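Local coordinates for protein PppA (Pseudomonas aeruginosa, PDB 6JKV) that probably acts as a metal-dependent protein serine/threonine phosphatase of the PP2C family and is a key regulatory component of type VI secretion systems, at residues A86-L89 with P90-V93; H158-V161 with Q162-D166. One frame throughout, in Å; residues are numbered along the deposited sequence.

Overall arrangement
Both contacts are local, and each one starts a helix. Contact 1 is the turn from the loop after helix 69-82 into helix 89-114. Contact 2 is the start of the short helix 160-165. Each uses a serine side chain as N-cap, Ser88 in the first and Ser159 in the second. The two lie far apart, with centres about 31 Å from each other and nearest atoms about 14 Å apart. Contact 1 packs on the sheet strands 120-129 and 132-138, away from the metal site. Contact 2 is closer to it: the side chain of Ser159 is about 11 Å from a bound manganese ion and about 9 Å from that of the manganese ligand Asp214.

Contact 1 (A86-L89 with P90-V93); sequences ASSL and PAYV
The ring of Tyr92, the flat group here, meets the backbone of Ala86 obliquely, with Tyr92 CD1 4.0 Å from Ala86 N. Ala86 CB lies 4.4 Å from Tyr92 CB, at the root of the ring. Arg129 makes a cation-pi contact with the same ring and also donates from NH2 to the carbonyl oxygen of Ala86, so one guanidinium ties the loop to the aromatic side chain. Ala54, Ile83 and Ala127 also touch Tyr92, which is buried. The puckered ring of Pro90 meets the cap through CD: Pro90 CD is 3.2 Å from Ser88 OG. Ser88 OG is anti to its own backbone N (chi1 161°). From there Ser88 OG accepts a weak bond from Ala91 N (3.5 Å). Ser88 O takes a firmer bond from Tyr92 N, 3.0 Å long and in the carbonyl plane. Val93 N donates to Leu89 O at 2.9 Å, one residue further along. Leu89 CG points anti to the backbone N, and the branch Leu89 CD1 then meets Val93 CG2 at 3.9 Å. These two side chains cross at a slant and lie against the sheet. Leu89 rests on Gln132, Ser134, Ala127 and Arg129, and Val93 on Ser134 and Leu136. The whole is a serine N-cap with proline in the first turn. It starts helix 89-114, which packs on the sheet of strands 120-129 and 132-138 in the PP2C fold.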
loop_
_atom_site.group_PDB
_atom_site.type_symbol
_atom_site.label_atom_id
_atom_site.label_comp_id
_atom_site.label_asym_id
_atom_site.label_seq_id
_atom_site.Cartn_x
_atom_site.Cartn_y
_atom_site.Cartn_z
ATOM N N ALA A 86 9.855 2.187 17.468
ATOM C CA ALA A 86 9.751 1.446 18.748
ATOM C C ALA A 86 10.115 -0.021 18.493
ATOM O O ALA A 86 9.723 -0.560 17.433
ATOM C CB ALA A 86 8.368 1.580 19.335
ATOM N N SER A 87 10.851 -0.637 19.419
ATOM C CA SER A 87 11.404 -2.005 19.252
ATOM C C SER A 87 10.260 -3.024 19.278
ATOM O O SER A 87 10.344 -4.022 18.544
ATOM C CB SER A 87 12.440 -2.308 20.297
ATOM O OG SER A 87 11.863 -2.270 21.588
ATOM N N SER A 88 9.235 -2.768 20.102
ATOM C CA SER A 88 8.024 -3.619 20.228
ATOM C C SER A 88 7.091 -3.366 19.045
ATOM O O SER A 88 6.622 -2.221 18.884
ATOM C CB SER A 88 7.307 -3.373 21.521
ATOM O OG SER A 88 5.970 -3.846 21.458
ATOM N N LEU A 89 6.807 -4.406 18.268
ATOM C CA LEU A 89 5.929 -4.292 17.082
ATOM C C LEU A 89 4.525 -3.841 17.491
ATOM O O LEU A 89 3.982 -2.944 16.858
ATOM C CB LEU A 89 5.905 -5.616 16.315
ATOM C CG LEU A 89 5.013 -5.627 15.071
ATOM C CD1 LEU A 89 5.345 -4.488 14.117
ATOM C CD2 LEU A 89 5.131 -6.950 14.341
ATOM N N PRO A 90 3.855 -4.416 18.514
ATOM C CA PRO A 90 2.507 -3.951 18.858
ATOM C C PRO A 90 2.441 -2.467 19.242
ATOM O O PRO A 90 1.484 -1.817 18.877
ATOM C CB PRO A 90 2.086 -4.835 20.039
ATOM C CG PRO A 90 2.942 -6.075 19.886
ATOM C CD PRO A 90 4.260 -5.579 19.320
ATOM N N ALA A 91 3.439 -1.963 19.967
ATOM C CA ALA A 91 3.499 -0.534 20.350
ATOM C C ALA A 91 3.699 0.311 19.093
ATOM O O ALA A 91 3.031 1.349 18.967
ATOM C CB ALA A 91 4.587 -0.279 21.364
ATOM N N TYR A 92 4.590 -0.128 18.202
ATOM C CA TYR A 92 4.853 0.542 16.908
ATOM C C TYR A 92 3.542 0.635 16.124
ATOM O O TYR A 92 3.198 1.724 15.657
ATOM C CB TYR A 92 5.954 -0.182 16.131
ATOM C CG TYR A 92 6.469 0.574 14.934
ATOM C CD1 TYR A 92 6.728 1.938 14.993
ATOM C CD2 TYR A 92 6.740 -0.080 13.746
ATOM C CE1 TYR A 92 7.217 2.632 13.899
ATOM C CE2 TYR A 92 7.224 0.601 12.641
ATOM C CZ TYR A 92 7.471 1.957 12.719
ATOM O OH TYR A 92 7.962 2.617 11.637
ATOM N N VAL A 93 2.804 -0.475 16.048
ATOM C CA VAL A 93 1.524 -0.555 15.287
ATOM C C VAL A 93 0.511 0.413 15.901
ATOM O O VAL A 93 -0.173 1.102 15.118
ATOM C CB VAL A 93 0.989 -1.997 15.231
ATOM C CG1 VAL A 93 -0.464 -2.046 14.798
ATOM C CG2 VAL A 93 1.858 -2.856 14.327
#

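Contact 2 (H158-V161 with Q162-D166); sequences HSYV and QELLD
Ser159 caps the helix through its hydroxyl: Ser159 OG accepts from Gln162 N at 2.9 Å. Its OG sits between the backbone N and the carbonyl carbon (chi1 77°), and this turns it to the first turn of the helix. Ser159 OG is also 3.2 Å from Gln162 CB. Gln162 starts anti to its backbone N and bends at chi2 (68°). After the bend, Gln162 NE2 donates a hydrogen bond to Asp166 OD1 (2.9 Å), from above the carboxylate plane. Asp166 OD1 also forms a salt bridge with Arg156. Glu163 CG lies beside its backbone N (chi1 -59°), which puts Glu163 CG 3.4 Å from Ser159 O; the rest of the chain runs on extended. Ser159 O accepts from Glu163 N at 3.1 Å. On another side of the turn, Leu164 CD1 packs obliquely against the Tyr160 ring, 3.6 Å from Tyr160 CE2. Backbone bonds from Leu164 N to Tyr160 O and from Leu165 N to Val161 O continue the helix. Polar groups thus start the helix, with Ser159 OG and O taking first-turn N-H groups, while one apolar pair, Tyr160 with Leu164, packs on its surface. The shared Asp166 oxygen links the helix to Arg156. Arg156 and Gln162 probably stabilise the negative charge of Asp166.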
loop_
_atom_site.group_PDB
_atom_site.type_symbol
_atom_site.label_atom_id
_atom_site.label_comp_id
_atom_site.label_asym_id
_atom_site.label_seq_id
_atom_site.Cartn_x
_atom_site.Cartn_y
_atom_site.Cartn_z
ATOM N N HIS A 158 -11.140 -2.626 0.533
ATOM C CA HIS A 158 -12.296 -1.843 1.032
ATOM C C HIS A 158 -12.927 -1.157 -0.174
ATOM O O HIS A 158 -12.618 0.014 -0.435
ATOM C CB HIS A 158 -11.868 -0.852 2.109
ATOM C CG HIS A 158 -11.284 -1.512 3.307
ATOM N ND1 HIS A 158 -10.028 -1.192 3.776
ATOM C CD2 HIS A 158 -11.772 -2.472 4.121
ATOM C CE1 HIS A 158 -9.773 -1.919 4.841
ATOM N NE2 HIS A 158 -10.829 -2.715 5.071
ATOM N N SER A 159 -13.756 -1.902 -0.899
ATOM C CA SER A 159 -14.350 -1.475 -2.181
ATOM C C SER A 159 -15.780 -1.994 -2.266
ATOM O O SER A 159 -16.089 -3.058 -1.683
ATOM C CB SER A 159 -13.540 -1.958 -3.352
ATOM O OG SER A 159 -13.778 -3.337 -3.598
ATOM N N TYR A 160 -16.606 -1.239 -2.976
ATOM C CA TYR A 160 -18.015 -1.589 -3.247
ATOM C C TYR A 160 -18.077 -2.967 -3.903
ATOM O O TYR A 160 -18.918 -3.792 -3.493
ATOM C CB TYR A 160 -18.656 -0.541 -4.152
ATOM C CG TYR A 160 -20.152 -0.654 -4.202
ATOM C CD1 TYR A 160 -20.931 -0.148 -3.173
ATOM C CD2 TYR A 160 -20.786 -1.288 -5.256
ATOM C CE1 TYR A 160 -22.311 -0.250 -3.201
ATOM C CE2 TYR A 160 -22.166 -1.386 -5.306
ATOM C CZ TYR A 160 -22.927 -0.877 -4.267
ATOM O OH TYR A 160 -24.288 -0.960 -4.295
ATOM N N VAL A 161 -17.210 -3.190 -4.895
ATOM C CA VAL A 161 -17.105 -4.476 -5.636
ATOM C C VAL A 161 -16.844 -5.591 -4.624
ATOM O O VAL A 161 -17.577 -6.579 -4.657
ATOM C CB VAL A 161 -16.021 -4.424 -6.733
ATOM C CG1 VAL A 161 -15.827 -5.781 -7.398
ATOM C CG2 VAL A 161 -16.356 -3.376 -7.775
ATOM N N GLN A 162 -15.855 -5.426 -3.742
ATOM C CA GLN A 162 -15.439 -6.496 -2.798
ATOM C C GLN A 162 -16.620 -6.869 -1.896
ATOM O O GLN A 162 -16.778 -8.066 -1.605
ATOM C CB GLN A 162 -14.242 -6.072 -1.950
ATOM C CG GLN A 162 -13.718 -7.189 -1.058
ATOM C CD GLN A 162 -13.085 -8.295 -1.863
ATOM O OE1 GLN A 162 -12.057 -8.097 -2.505
ATOM N NE2 GLN A 162 -13.674 -9.478 -1.817
ATOM N N GLU A 163 -17.426 -5.890 -1.479
ATOM C CA GLU A 163 -18.619 -6.146 -0.628
ATOM C C GLU A 163 -19.640 -6.958 -1.421
ATOM O O GLU A 163 -20.236 -7.877 -0.831
ATOM C CB GLU A 163 -19.233 -4.847 -0.116
ATOM C CG GLU A 163 -18.268 -4.013 0.709
ATOM C CD GLU A 163 -18.862 -2.722 1.246
ATOM O OE1 GLU A 163 -18.709 -2.464 2.451
ATOM O OE2 GLU A 163 -19.467 -1.963 0.456
ATOM N N LEU A 164 -19.826 -6.648 -2.706
ATOM C CA LEU A 164 -20.739 -7.430 -3.577
ATOM C C LEU A 164 -20.184 -8.852 -3.734
ATOM O O LEU A 164 -20.982 -9.805 -3.687
ATOM C CB LEU A 164 -20.909 -6.743 -4.936
ATOM C CG LEU A 164 -21.665 -5.418 -4.939
ATOM C CD1 LEU A 164 -21.520 -4.743 -6.294
ATOM C CD2 LEU A 164 -23.131 -5.608 -4.598
ATOM N N LEU A 165 -18.866 -9.007 -3.890
ATOM C CA LEU A 165 -18.247 -10.340 -4.102
ATOM C C LEU A 165 -18.313 -11.132 -2.797
ATOM O O LEU A 165 -18.498 -12.360 -2.860
ATOM C CB LEU A 165 -16.796 -10.203 -4.569
ATOM C CG LEU A 165 -16.057 -11.532 -4.730
ATOM C CD1 LEU A 165 -16.714 -12.389 -5.799
ATOM C CD2 LEU A 165 -14.585 -11.309 -5.050
ATOM N N ASP A 166 -18.153 -10.453 -1.658
ATOM C CA ASP A 166 -18.224 -11.093 -0.318
ATOM C C ASP A 166 -19.663 -11.535 -0.014
ATOM O O ASP A 166 -19.852 -12.187 1.027
ATOM C CB ASP A 166 -17.682 -10.169 0.780
ATOM C CG ASP A 166 -16.172 -9.994 0.743
ATOM O OD1 ASP A 166 -15.507 -10.778 0.049
ATOM O OD2 ASP A 166 -15.667 -9.060 1.389
#